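Local coordinates for regulatory protein SWI6 (Saccharomyces cerevisiae, PDB 2XFV) that serves as the shared subunit of the SBF and MBF transcription complexes that drive cell-cycle-dependent gene expression, represented here by its amino-terminal domain, at residues Arg7-Gly10 / Glu14-Leu17; Leu19-Asp22 / His27-Leu30; Lys31-Ile36 / Leu87-Met92; Gln39-Gly44 / Leu64-Ile69; Asn72-Asp75 / Leu79-Glu82. All coordinates share one frame; numbering follows the deposited sequence.

Contact 1 of 5, residues Arg7-Gly10 / Glu14-Leu17; sequences RYLG and EIPL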
# COMPACT_ATOMS: atom_id res chain seq x y z
N ARG A 7 -9.02 -12.21 5.75
CA ARG A 7 -10.03 -11.17 5.76
C ARG A 7 -11.08 -11.52 4.70
O ARG A 7 -10.80 -12.32 3.82
CB ARG A 7 -9.39 -9.81 5.47
CG ARG A 7 -8.39 -9.36 6.53
CD ARG A 7 -9.13 -8.93 7.80
NE ARG A 7 -8.42 -9.31 9.02
CZ ARG A 7 -7.41 -8.61 9.54
NH1 ARG A 7 -7.00 -7.51 8.94
NH2 ARG A 7 -6.82 -9.02 10.66
N TYR A 8 -12.26 -10.92 4.80
CA TYR A 8 -13.36 -11.26 3.89
C TYR A 8 -13.92 -10.03 3.19
O TYR A 8 -13.93 -8.93 3.75
CB TYR A 8 -14.50 -11.94 4.68
CG TYR A 8 -14.05 -13.22 5.35
CD1 TYR A 8 -14.15 -14.44 4.69
CD2 TYR A 8 -13.48 -13.20 6.62
CE1 TYR A 8 -13.72 -15.61 5.29
CE2 TYR A 8 -13.05 -14.36 7.23
CZ TYR A 8 -13.17 -15.56 6.56
OH TYR A 8 -12.73 -16.72 7.17
N LEU A 9 -14.39 -10.22 1.96
CA LEU A 9 -15.05 -9.13 1.24
C LEU A 9 -16.26 -9.64 0.46
O LEU A 9 -16.65 -10.80 0.60
CB LEU A 9 -14.07 -8.42 0.31
CG LEU A 9 -13.30 -9.32 -0.65
CD1 LEU A 9 -13.26 -8.72 -2.05
CD2 LEU A 9 -11.89 -9.54 -0.12
N GLY A 10 -16.83 -8.78 -0.37
CA GLY A 10 -18.07 -9.10 -1.06
C GLY A 10 -19.29 -8.70 -0.24
O GLY A 10 -19.19 -8.48 0.97
N GLU A 14 -18.49 -13.19 1.69
CA GLU A 14 -18.37 -14.57 1.21
C GLU A 14 -17.04 -14.85 0.49
O GLU A 14 -16.71 -16.00 0.18
CB GLU A 14 -19.57 -14.91 0.31
CG GLU A 14 -19.53 -14.30 -1.11
CD GLU A 14 -20.19 -12.92 -1.22
OE1 GLU A 14 -19.96 -12.04 -0.37
OE2 GLU A 14 -20.93 -12.71 -2.20
N ILE A 15 -16.27 -13.80 0.22
CA ILE A 15 -15.01 -13.95 -0.51
C ILE A 15 -13.81 -13.79 0.41
O ILE A 15 -13.55 -12.70 0.91
CB ILE A 15 -14.87 -12.90 -1.64
CG1 ILE A 15 -16.09 -12.90 -2.55
CG2 ILE A 15 -13.60 -13.16 -2.45
CD1 ILE A 15 -16.27 -11.58 -3.29
N PRO A 16 -13.06 -14.88 0.64
CA PRO A 16 -11.89 -14.78 1.52
C PRO A 16 -10.61 -14.41 0.78
O PRO A 16 -10.37 -14.85 -0.35
CB PRO A 16 -11.76 -16.22 2.04
CG PRO A 16 -12.21 -17.06 0.88
CD PRO A 16 -13.30 -16.26 0.18
N LEU A 17 -9.78 -13.60 1.42
CA LEU A 17 -8.39 -13.48 0.99
C LEU A 17 -7.51 -13.89 2.17
O LEU A 17 -7.57 -13.26 3.23
CB LEU A 17 -8.03 -12.08 0.48
CG LEU A 17 -6.55 -11.99 0.05
CD1 LEU A 17 -6.18 -13.10 -0.97
CD2 LEU A 17 -6.19 -10.59 -0.49
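Glu14 and Ile15 both stand opposite Leu9, a classic beta bulge at the closed end of the antiparallel hairpin formed by strands 2-9 and 15-22. Within the bulge Leu9 and Ile15 still form a hydrogen-bonded pair, Leu9 N giving to Ile15 O at 2.8 Å and Ile15 N to Leu9 O at 3.0 Å; Arg7 and Leu17 form the next, where Leu17 N meets Arg7 O at 2.9 Å almost straight (N-H...O 170°). Between them lies the non-hydrogen-bonded pair Tyr8 and Pro16, whose CA atoms are 4.5 Å apart; the Tyr8 CA also makes a CH...O contact to Ile15 O.

The two faces of the hairpin differ. Leu9, Ile15 and Leu17 are buried, and Ile15 and Leu17 pack on Ile36 of helix 34-43. Leu9 has its CG wedged between backbone N and carbonyl carbon (chi1 52°), which brings CG to 4.0 Å from Ile15 CB, and Ile15 CD1 lies against Gly10 CA. Arg7 starts on this face too, but its guanidinium leads off to a salt bridge with Asp101. At the turn, Glu14 bends its carboxylate back toward Gly10, and OE1 accepts from His12 N. On the exposed face the Tyr8 ring crosses Pro16 at a slant, through CD1 and CE1; Tyr8 CE1 comes to 3.8 Å from Pro16 CB.

Contact 2 of 5, residues Leu19-Asp22 / His27-Leu30; sequences LTRD and HFLL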
# COMPACT_ATOMS: atom_id res chain seq x y z
N LEU A 19 -3.69 -14.44 3.59
CA LEU A 19 -2.24 -14.27 3.47
C LEU A 19 -1.56 -15.35 4.32
O LEU A 19 -1.71 -15.38 5.54
CB LEU A 19 -1.79 -12.88 3.92
CG LEU A 19 -2.48 -11.71 3.20
CD1 LEU A 19 -1.91 -10.36 3.67
CD2 LEU A 19 -2.35 -11.86 1.68
N THR A 20 -0.83 -16.23 3.66
CA THR A 20 -0.09 -17.31 4.31
C THR A 20 1.40 -17.06 4.09
O THR A 20 1.86 -17.10 2.95
CB THR A 20 -0.49 -18.69 3.72
OG1 THR A 20 -1.90 -18.91 3.92
CG2 THR A 20 0.29 -19.84 4.39
N ARG A 21 2.13 -16.78 5.17
CA ARG A 21 3.56 -16.47 5.08
C ARG A 21 4.43 -17.60 5.65
O ARG A 21 4.10 -18.15 6.70
CB ARG A 21 3.87 -15.16 5.84
CG ARG A 21 5.22 -14.51 5.47
CD ARG A 21 5.53 -13.24 6.30
NE ARG A 21 6.02 -13.62 7.62
CZ ARG A 21 7.30 -13.58 7.99
NH1 ARG A 21 7.65 -13.98 9.21
NH2 ARG A 21 8.24 -13.16 7.15
N ASP A 22 5.51 -17.94 4.97
CA ASP A 22 6.51 -18.88 5.49
C ASP A 22 7.57 -18.04 6.23
O ASP A 22 8.20 -17.18 5.62
CB ASP A 22 7.16 -19.67 4.35
CG ASP A 22 8.20 -20.67 4.82
OD1 ASP A 22 9.08 -20.31 5.62
OD2 ASP A 22 8.17 -21.82 4.35
N HIS A 27 8.20 -15.52 2.17
CA HIS A 27 7.29 -15.50 1.01
C HIS A 27 5.85 -15.84 1.38
O HIS A 27 5.61 -16.40 2.46
CB HIS A 27 7.79 -16.48 -0.06
CG HIS A 27 9.21 -16.23 -0.49
ND1 HIS A 27 10.00 -17.21 -1.06
CD2 HIS A 27 9.98 -15.12 -0.42
CE1 HIS A 27 11.20 -16.71 -1.33
NE2 HIS A 27 11.21 -15.44 -0.95
N PHE A 28 4.92 -15.51 0.49
CA PHE A 28 3.47 -15.71 0.69
C PHE A 28 2.93 -16.68 -0.34
O PHE A 28 3.36 -16.67 -1.48
CB PHE A 28 2.73 -14.36 0.54
CG PHE A 28 3.00 -13.39 1.65
CD1 PHE A 28 2.12 -13.28 2.72
CD2 PHE A 28 4.15 -12.60 1.64
CE1 PHE A 28 2.36 -12.37 3.75
CE2 PHE A 28 4.41 -11.71 2.67
CZ PHE A 28 3.51 -11.59 3.73
N LEU A 29 1.95 -17.50 0.04
CA LEU A 29 1.41 -18.50 -0.88
C LEU A 29 0.62 -17.86 -2.02
O LEU A 29 -0.31 -17.07 -1.78
CB LEU A 29 0.52 -19.48 -0.09
CG LEU A 29 0.20 -20.85 -0.67
CD1 LEU A 29 1.48 -21.68 -0.89
CD2 LEU A 29 -0.80 -21.58 0.27
N LEU A 30 0.97 -18.20 -3.26
CA LEU A 30 0.32 -17.60 -4.44
C LEU A 30 -1.16 -17.96 -4.55
O LEU A 30 -1.99 -17.11 -4.91
CB LEU A 30 1.03 -18.02 -5.73
CG LEU A 30 0.36 -17.57 -7.04
CD1 LEU A 30 0.40 -16.04 -7.17
CD2 LEU A 30 1.01 -18.24 -8.28
O HOH W 1 -1.12 -15.99 0.74
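The Phe28 ring carries the aliphatic part of Arg21 over one face: CG stands 4.0 Å from the ring centroid and 17° off the normal, a CH-pi contact, while CD comes to 3.7 Å from Phe28 CZ. Leu19 CB approaches the same ring obliquely near CD1, Leu83 and Cys86 of helix 83-92 also pack on it, and Phe105 of the second subunit joins it in an edge-to-face pair. Arg21 reaches across because its CG is anti to the backbone N (chi1 -162°); the chain then bends at chi3, and the guanidinium, turned 56° from the ring plane, goes to a salt bridge with Glu3.

The backbones make a single bridge, Arg21 with Phe28. Leu29 N donates to Thr20 O at 2.9 Å, and Asp22 N to His27 O at 2.9 Å. A water extends the link, accepting from Thr20 N and donating to Leu29 O.

With an alanine in place of Phe28, the Arg21 methylenes are likely to lose their platform and Phe105 of the second subunit its ring partner. The chemistry is thus divided: the backbone groups named here are paired directly or through water, while one aromatic ring joins strand 15-22, helix 83-92 and the subunit interface through apolar contact.

Contact 3 of 5, residues Lys31-Ile36 / Leu87-Met92; sequences KHFLPI and LQLLNM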
# COMPACT_ATOMS: atom_id res chain seq x y z
N LYS A 31 -1.50 -19.22 -4.29
CA LYS A 31 -2.81 -19.71 -4.71
C LYS A 31 -3.98 -18.89 -4.16
O LYS A 31 -5.00 -18.72 -4.84
CB LYS A 31 -3.01 -21.19 -4.35
CG LYS A 31 -3.09 -21.44 -2.86
CD LYS A 31 -3.95 -22.65 -2.51
CE LYS A 31 -3.25 -23.95 -2.81
NZ LYS A 31 -3.91 -25.10 -2.13
N HIS A 32 -3.85 -18.40 -2.93
CA HIS A 32 -4.91 -17.61 -2.28
C HIS A 32 -5.33 -16.35 -3.04
O HIS A 32 -6.44 -15.87 -2.87
CB HIS A 32 -4.50 -17.21 -0.84
CG HIS A 32 -4.34 -18.37 0.09
ND1 HIS A 32 -5.17 -19.47 0.07
CD2 HIS A 32 -3.44 -18.59 1.09
CE1 HIS A 32 -4.79 -20.32 1.01
NE2 HIS A 32 -3.75 -19.81 1.64
N PHE A 33 -4.43 -15.81 -3.86
CA PHE A 33 -4.69 -14.59 -4.61
C PHE A 33 -5.43 -14.82 -5.92
O PHE A 33 -5.99 -13.89 -6.49
CB PHE A 33 -3.36 -13.89 -4.97
CG PHE A 33 -2.69 -13.19 -3.82
CD1 PHE A 33 -2.97 -11.85 -3.55
CD2 PHE A 33 -1.76 -13.85 -3.02
CE1 PHE A 33 -2.35 -11.19 -2.49
CE2 PHE A 33 -1.13 -13.19 -1.97
CZ PHE A 33 -1.43 -11.86 -1.70
N LEU A 34 -5.44 -16.06 -6.41
CA LEU A 34 -5.84 -16.29 -7.80
C LEU A 34 -7.32 -16.01 -8.15
O LEU A 34 -7.59 -15.40 -9.19
CB LEU A 34 -5.40 -17.67 -8.30
CG LEU A 34 -3.88 -17.90 -8.24
CD1 LEU A 34 -3.54 -19.32 -8.68
CD2 LEU A 34 -3.13 -16.87 -9.10
N PRO A 35 -8.27 -16.46 -7.31
CA PRO A 35 -9.67 -16.15 -7.65
C PRO A 35 -9.96 -14.65 -7.79
O PRO A 35 -10.61 -14.23 -8.76
CB PRO A 35 -10.46 -16.75 -6.48
CG PRO A 35 -9.62 -17.93 -6.05
CD PRO A 35 -8.17 -17.46 -6.22
N ILE A 36 -9.48 -13.85 -6.84
CA ILE A 36 -9.67 -12.41 -6.89
C ILE A 36 -8.90 -11.77 -8.04
O ILE A 36 -9.40 -10.86 -8.70
CB ILE A 36 -9.27 -11.75 -5.54
CG1 ILE A 36 -10.36 -12.04 -4.49
CG2 ILE A 36 -9.07 -10.25 -5.69
CD1 ILE A 36 -9.93 -11.74 -3.06
N LEU A 87 2.72 -6.94 -1.31
CA LEU A 87 2.28 -5.56 -1.07
C LEU A 87 1.80 -4.86 -2.35
O LEU A 87 0.78 -4.16 -2.34
CB LEU A 87 3.40 -4.74 -0.39
CG LEU A 87 3.73 -5.19 1.04
CD1 LEU A 87 5.15 -4.81 1.46
CD2 LEU A 87 2.71 -4.61 2.02
N GLN A 88 2.51 -5.07 -3.45
CA GLN A 88 2.08 -4.51 -4.73
C GLN A 88 0.69 -4.97 -5.14
O GLN A 88 -0.12 -4.16 -5.62
CB GLN A 88 3.08 -4.87 -5.83
CG GLN A 88 4.34 -4.05 -5.81
CD GLN A 88 5.30 -4.49 -6.88
OE1 GLN A 88 5.50 -5.69 -7.08
NE2 GLN A 88 5.89 -3.54 -7.58
N LEU A 89 0.41 -6.26 -4.99
CA LEU A 89 -0.91 -6.82 -5.33
C LEU A 89 -2.02 -6.28 -4.42
O LEU A 89 -3.11 -5.96 -4.89
CB LEU A 89 -0.89 -8.36 -5.32
CG LEU A 89 -0.00 -9.05 -6.37
CD1 LEU A 89 0.03 -10.58 -6.20
CD2 LEU A 89 -0.42 -8.67 -7.79
N LEU A 90 -1.76 -6.17 -3.12
CA LEU A 90 -2.76 -5.60 -2.22
C LEU A 90 -3.06 -4.16 -2.59
O LEU A 90 -4.23 -3.73 -2.59
CB LEU A 90 -2.30 -5.68 -0.77
CG LEU A 90 -2.18 -7.08 -0.17
CD1 LEU A 90 -1.54 -6.97 1.22
CD2 LEU A 90 -3.57 -7.74 -0.09
N ASN A 91 -2.02 -3.40 -2.92
CA ASN A 91 -2.21 -2.02 -3.36
C ASN A 91 -3.03 -1.93 -4.65
O ASN A 91 -3.98 -1.13 -4.76
CB ASN A 91 -0.86 -1.31 -3.54
CG ASN A 91 -1.00 0.18 -3.87
OD1 ASN A 91 -1.68 0.92 -3.16
ND2 ASN A 91 -0.34 0.61 -4.94
N MET A 92 -2.66 -2.74 -5.64
CA MET A 92 -3.35 -2.77 -6.94
C MET A 92 -4.85 -3.08 -6.78
O MET A 92 -5.70 -2.50 -7.46
CB MET A 92 -2.72 -3.80 -7.88
CG MET A 92 -3.31 -3.79 -9.29
SD MET A 92 -2.63 -5.07 -10.37
CE MET A 92 -3.40 -6.55 -9.70
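Phe33 meets Leu89 and Leu90 through its ring alone. Leu89 CD1 sits above one face, 4.2 Å over the plane and displaced toward the rim, nearest Phe33 CD1. Leu90 CD2 comes instead to the ring edge, close to its plane, 4.4 Å from Phe33 CE1. Two successive leucines of helix 83-92 therefore hold different parts of one phenyl group, and all three residues are buried near the centre of the chain.

The next shell fixes how the ring is presented. Phe33 follows the short 3-10 segment 31-32, where the chain leads into helix 34-43; its CG is anti to the carbonyl carbon (chi1 -75°), which sends the ring toward helix 83-92. Leu34 N donates to Lys31 O at 3.1 Å, a bond that spans the turn holding Phe33. On the other side, regular helical bonds such as Asn91 N to Leu87 O set the spacing of the leucines. Leu19 of strand 15-22 also touches the Phe33 ring, and Leu17 and Phe103 pack on Leu90.

All the touching groups are hydrocarbon, so the join between Phe33, at the approach to helix 34-43, and helix 83-92 depends on shape and burial, with one methyl over the face and another at the edge likely to limit how the ring can turn.

Contact 4 of 5, residues Gln39-Gly44 / Leu64-Ile69; sequences QYHDTG and LAHYGI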
# COMPACT_ATOMS: atom_id res chain seq x y z
N GLN A 39 -10.81 -12.35 -11.33
CA GLN A 39 -11.98 -11.49 -11.43
C GLN A 39 -11.58 -10.04 -11.72
O GLN A 39 -12.20 -9.37 -12.54
CB GLN A 39 -12.83 -11.56 -10.15
CG GLN A 39 -14.17 -10.84 -10.26
CD GLN A 39 -15.07 -11.46 -11.31
OE1 GLN A 39 -15.38 -12.65 -11.25
NE2 GLN A 39 -15.50 -10.66 -12.28
N TYR A 40 -10.54 -9.57 -11.05
CA TYR A 40 -10.02 -8.23 -11.31
C TYR A 40 -9.65 -8.08 -12.78
O TYR A 40 -10.01 -7.09 -13.43
CB TYR A 40 -8.80 -7.97 -10.43
CG TYR A 40 -8.21 -6.59 -10.60
CD1 TYR A 40 -8.87 -5.47 -10.10
CD2 TYR A 40 -7.00 -6.40 -11.24
CE1 TYR A 40 -8.33 -4.20 -10.25
CE2 TYR A 40 -6.45 -5.13 -11.40
CZ TYR A 40 -7.12 -4.04 -10.89
OH TYR A 40 -6.60 -2.77 -11.03
N HIS A 41 -8.92 -9.07 -13.31
CA HIS A 41 -8.58 -9.07 -14.73
C HIS A 41 -9.82 -9.01 -15.62
O HIS A 41 -9.86 -8.26 -16.60
CB HIS A 41 -7.75 -10.31 -15.08
CG HIS A 41 -7.34 -10.37 -16.52
ND1 HIS A 41 -8.13 -10.93 -17.49
CD2 HIS A 41 -6.23 -9.91 -17.15
CE1 HIS A 41 -7.52 -10.83 -18.66
NE2 HIS A 41 -6.37 -10.21 -18.48
N ASP A 42 -10.84 -9.80 -15.29
CA ASP A 42 -12.02 -9.91 -16.17
C ASP A 42 -12.98 -8.71 -16.18
O ASP A 42 -13.44 -8.29 -17.25
CB ASP A 42 -12.80 -11.20 -15.88
CG ASP A 42 -12.00 -12.45 -16.23
OD1 ASP A 42 -11.00 -12.34 -16.97
OD2 ASP A 42 -12.38 -13.55 -15.77
N THR A 43 -13.31 -8.17 -15.01
CA THR A 43 -14.30 -7.09 -14.92
C THR A 43 -13.80 -5.88 -14.13
O THR A 43 -14.45 -4.83 -14.13
CB THR A 43 -15.60 -7.55 -14.24
OG1 THR A 43 -15.33 -7.89 -12.87
CG2 THR A 43 -16.20 -8.75 -14.96
N GLY A 44 -12.68 -6.03 -13.44
CA GLY A 44 -12.14 -4.96 -12.62
C GLY A 44 -12.86 -4.76 -11.30
O GLY A 44 -12.57 -3.81 -10.57
N LEU A 64 -0.04 -14.75 -14.42
CA LEU A 64 1.36 -14.53 -14.05
C LEU A 64 2.07 -13.77 -15.16
O LEU A 64 2.87 -12.87 -14.90
CB LEU A 64 2.08 -15.85 -13.77
CG LEU A 64 1.61 -16.65 -12.54
CD1 LEU A 64 2.40 -17.98 -12.39
CD2 LEU A 64 1.73 -15.83 -11.27
N ALA A 65 1.80 -14.16 -16.40
CA ALA A 65 2.42 -13.48 -17.55
C ALA A 65 1.95 -12.02 -17.67
O ALA A 65 2.77 -11.09 -17.79
CB ALA A 65 2.13 -14.25 -18.85
N HIS A 66 0.64 -11.82 -17.63
CA HIS A 66 0.08 -10.48 -17.83
C HIS A 66 0.50 -9.48 -16.74
O HIS A 66 0.86 -8.33 -17.03
CB HIS A 66 -1.45 -10.55 -17.90
CG HIS A 66 -2.11 -9.22 -18.06
ND1 HIS A 66 -2.11 -8.52 -19.25
CD2 HIS A 66 -2.78 -8.45 -17.16
CE1 HIS A 66 -2.76 -7.38 -19.08
NE2 HIS A 66 -3.17 -7.31 -17.83
N TYR A 67 0.46 -9.93 -15.48
CA TYR A 67 0.78 -9.05 -14.35
C TYR A 67 2.26 -9.05 -13.99
O TYR A 67 2.68 -8.37 -13.05
CB TYR A 67 -0.08 -9.39 -13.13
CG TYR A 67 -1.54 -9.03 -13.33
CD1 TYR A 67 -1.95 -7.70 -13.32
CD2 TYR A 67 -2.50 -10.01 -13.58
CE1 TYR A 67 -3.27 -7.35 -13.53
CE2 TYR A 67 -3.84 -9.67 -13.79
CZ TYR A 67 -4.21 -8.33 -13.76
OH TYR A 67 -5.52 -7.97 -13.98
N GLY A 68 3.06 -9.80 -14.75
CA GLY A 68 4.50 -9.83 -14.54
C GLY A 68 4.88 -10.30 -13.15
O GLY A 68 5.75 -9.72 -12.49
N ILE A 69 4.23 -11.36 -12.69
CA ILE A 69 4.47 -11.88 -11.36
C ILE A 69 5.47 -13.04 -11.40
O ILE A 69 5.18 -14.09 -11.98
CB ILE A 69 3.15 -12.40 -10.73
CG1 ILE A 69 2.13 -11.26 -10.60
CG2 ILE A 69 3.43 -13.10 -9.38
CD1 ILE A 69 0.70 -11.73 -10.32
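Tyr67 sets its hydroxyl against helix 34-43, where OH comes to 3.3 Å from His41 CA and 3.4 Å from His41 CB. The same oxygen lies 3.5 Å from Tyr40 CD2, approaching that ring obliquely. This is the close-packed side: Tyr40 and Tyr67 are both partly sheltered and both touch Met92. With its CG anti to the backbone N (chi1 -178°), Tyr40 brings CD2 to the Tyr67 hydroxyl. A leucine in place of Tyr67 would probably lose the hydroxyl's contacts with Tyr40 and His41 and open a gap between the two helix ends.

The outer side is sparser and formed by exposed histidines. The His41 edge points at the His66 face in a T-shaped pair, centroids 5.1 Å apart and planes at 88°, with His41 CD2 3.7 Å from His66 CD2. Behind it, Asp42 OD1 accepts from His41 ND1 at 3.2 Å, in the imidazole plane, which helps fix the rotation of the ring and could favour a positive charge on it. His66 in turn lays its CD2 over the centre of the Tyr67 ring, so the looser layer rests on the tighter one.

Both helices finish nearby: Gly68 closes helix 57-67 in a Schellman motif, and Gly44 follows helix 34-43 with positive phi. The contact thus joins the C-terminal ends of these two helices, with Met92 at the end of helix 83-92 against both tyrosines.

Contact 5 of 5, residues Asn72-Asp75 / Leu79-Glu82; sequences NTDD and LWIE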
# COMPACT_ATOMS: atom_id res chain seq x y z
N ASN A 72 8.52 -18.03 -6.62
CA ASN A 72 9.45 -18.97 -6.04
C ASN A 72 8.76 -20.32 -5.89
O ASN A 72 7.53 -20.39 -5.71
CB ASN A 72 9.98 -18.49 -4.69
CG ASN A 72 10.96 -17.33 -4.84
OD1 ASN A 72 12.14 -17.53 -5.14
ND2 ASN A 72 10.47 -16.13 -4.66
N THR A 73 9.54 -21.39 -5.97
CA THR A 73 8.99 -22.75 -5.98
C THR A 73 9.60 -23.49 -4.81
O THR A 73 10.80 -23.39 -4.59
CB THR A 73 9.39 -23.48 -7.30
OG1 THR A 73 8.98 -22.70 -8.43
CG2 THR A 73 8.74 -24.89 -7.38
N ASP A 74 8.78 -24.23 -4.05
CA ASP A 74 9.30 -25.03 -2.93
C ASP A 74 9.55 -26.49 -3.34
O ASP A 74 9.34 -26.85 -4.51
CB ASP A 74 8.41 -24.93 -1.65
CG ASP A 74 7.04 -25.60 -1.79
OD1 ASP A 74 6.84 -26.46 -2.68
OD2 ASP A 74 6.14 -25.29 -0.96
N ASP A 75 10.00 -27.33 -2.41
CA ASP A 75 10.36 -28.71 -2.72
C ASP A 75 9.19 -29.58 -3.19
O ASP A 75 9.40 -30.67 -3.77
CB ASP A 75 11.01 -29.39 -1.52
CG ASP A 75 12.47 -29.04 -1.35
OD1 ASP A 75 13.04 -28.38 -2.24
OD2 ASP A 75 13.05 -29.45 -0.32
N LEU A 79 3.79 -22.85 -5.28
CA LEU A 79 4.27 -21.53 -5.71
C LEU A 79 4.07 -20.43 -4.67
O LEU A 79 3.01 -20.35 -4.04
CB LEU A 79 3.58 -21.12 -7.02
CG LEU A 79 3.75 -22.13 -8.17
CD1 LEU A 79 3.06 -21.57 -9.43
CD2 LEU A 79 5.24 -22.42 -8.44
N TRP A 80 5.10 -19.58 -4.54
CA TRP A 80 5.15 -18.52 -3.53
C TRP A 80 5.56 -17.18 -4.17
O TRP A 80 6.24 -17.18 -5.21
CB TRP A 80 6.17 -18.90 -2.44
CG TRP A 80 5.79 -20.17 -1.69
CD1 TRP A 80 6.00 -21.47 -2.11
CD2 TRP A 80 5.19 -20.26 -0.39
NE1 TRP A 80 5.53 -22.36 -1.14
CE2 TRP A 80 5.05 -21.64 -0.08
CE3 TRP A 80 4.78 -19.30 0.56
CZ2 TRP A 80 4.48 -22.08 1.13
CZ3 TRP A 80 4.22 -19.74 1.76
CH2 TRP A 80 4.08 -21.12 2.04
N ILE A 81 5.18 -16.06 -3.56
CA ILE A 81 5.61 -14.74 -4.05
C ILE A 81 6.37 -13.94 -2.98
O ILE A 81 6.23 -14.20 -1.79
CB ILE A 81 4.41 -13.89 -4.55
CG1 ILE A 81 3.40 -13.64 -3.42
CG2 ILE A 81 3.78 -14.56 -5.78
CD1 ILE A 81 2.25 -12.65 -3.82
N GLU A 82 7.18 -12.97 -3.42
CA GLU A 82 7.93 -12.15 -2.48
C GLU A 82 7.04 -11.20 -1.70
O GLU A 82 5.95 -10.87 -2.14
CB GLU A 82 9.01 -11.35 -3.22
CG GLU A 82 9.97 -12.24 -3.98
CD GLU A 82 11.39 -11.75 -3.98
OE1 GLU A 82 11.62 -10.59 -4.39
OE2 GLU A 82 12.28 -12.53 -3.56
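Asn72 and Trp80 exchange both backbone bonds of a hydrogen-bonded pair in the short beta hairpin of strands 72-73 and 79-81. Asn72 N gives to Trp80 O, and Trp80 N to Asn72 O, each at 2.8 Å. Asn72 O also takes a CH...O contact from Leu79 CA at 3.5 Å. Thr73 and Leu79 form the adjoining non-hydrogen-bonded pair.

The indole N-H is satisfied by a carboxylate across the turn. Trp80 NE1 donates to Asp74 OD2 at 3.0 Å; the oxygen lies near the ring plane at its edge, yet the nitrogen comes to it from above the carboxylate, 53° out of that plane. Asp74 can reach it because its CG is set between backbone N and carbonyl carbon (chi1 69°), turning the acid toward the tryptophan. Its other oxygen, OD1, accepts from the backbone N atoms of Arg76 and Glu78, so one carboxylate ties the turn together and anchors the indole as well.

Strand 79-81 has a second neighbour: Leu79 and Ile81 bond through their backbones to Leu30 and Phe28, placing it in the middle of a three-stranded antiparallel sheet. Glu82, the N-cap residue of helix 83-92, brings its CG near the Asn72 amide. On the opposite face from Trp80, Thr73 and Leu79 run side by side, Thr73 OG1 3.8 Å from Leu79 CD2.

Overall arrangement
From the N terminus, contact 1 closes the first hairpin, and contact 2 follows in series, bridging strand 15-22 to strand 28-29. Contact 3 then closes a long loop of fifty residues, joining the lead-in to helix 34-43 with helix 83-92 near the chain's centre. Contacts 4 and 5 nest inside that loop, one after the other: contact 4 ties the ends of helices 34-43 and 57-67, and contact 5 closes the second hairpin. Ile81 packs on Phe33 and Leu89, and Leu17 on Leu90, so both hairpins meet the helical core. Contacts 2 and 5 share the three-stranded sheet; contacts 1 and 5 lie on opposite sides of the centre.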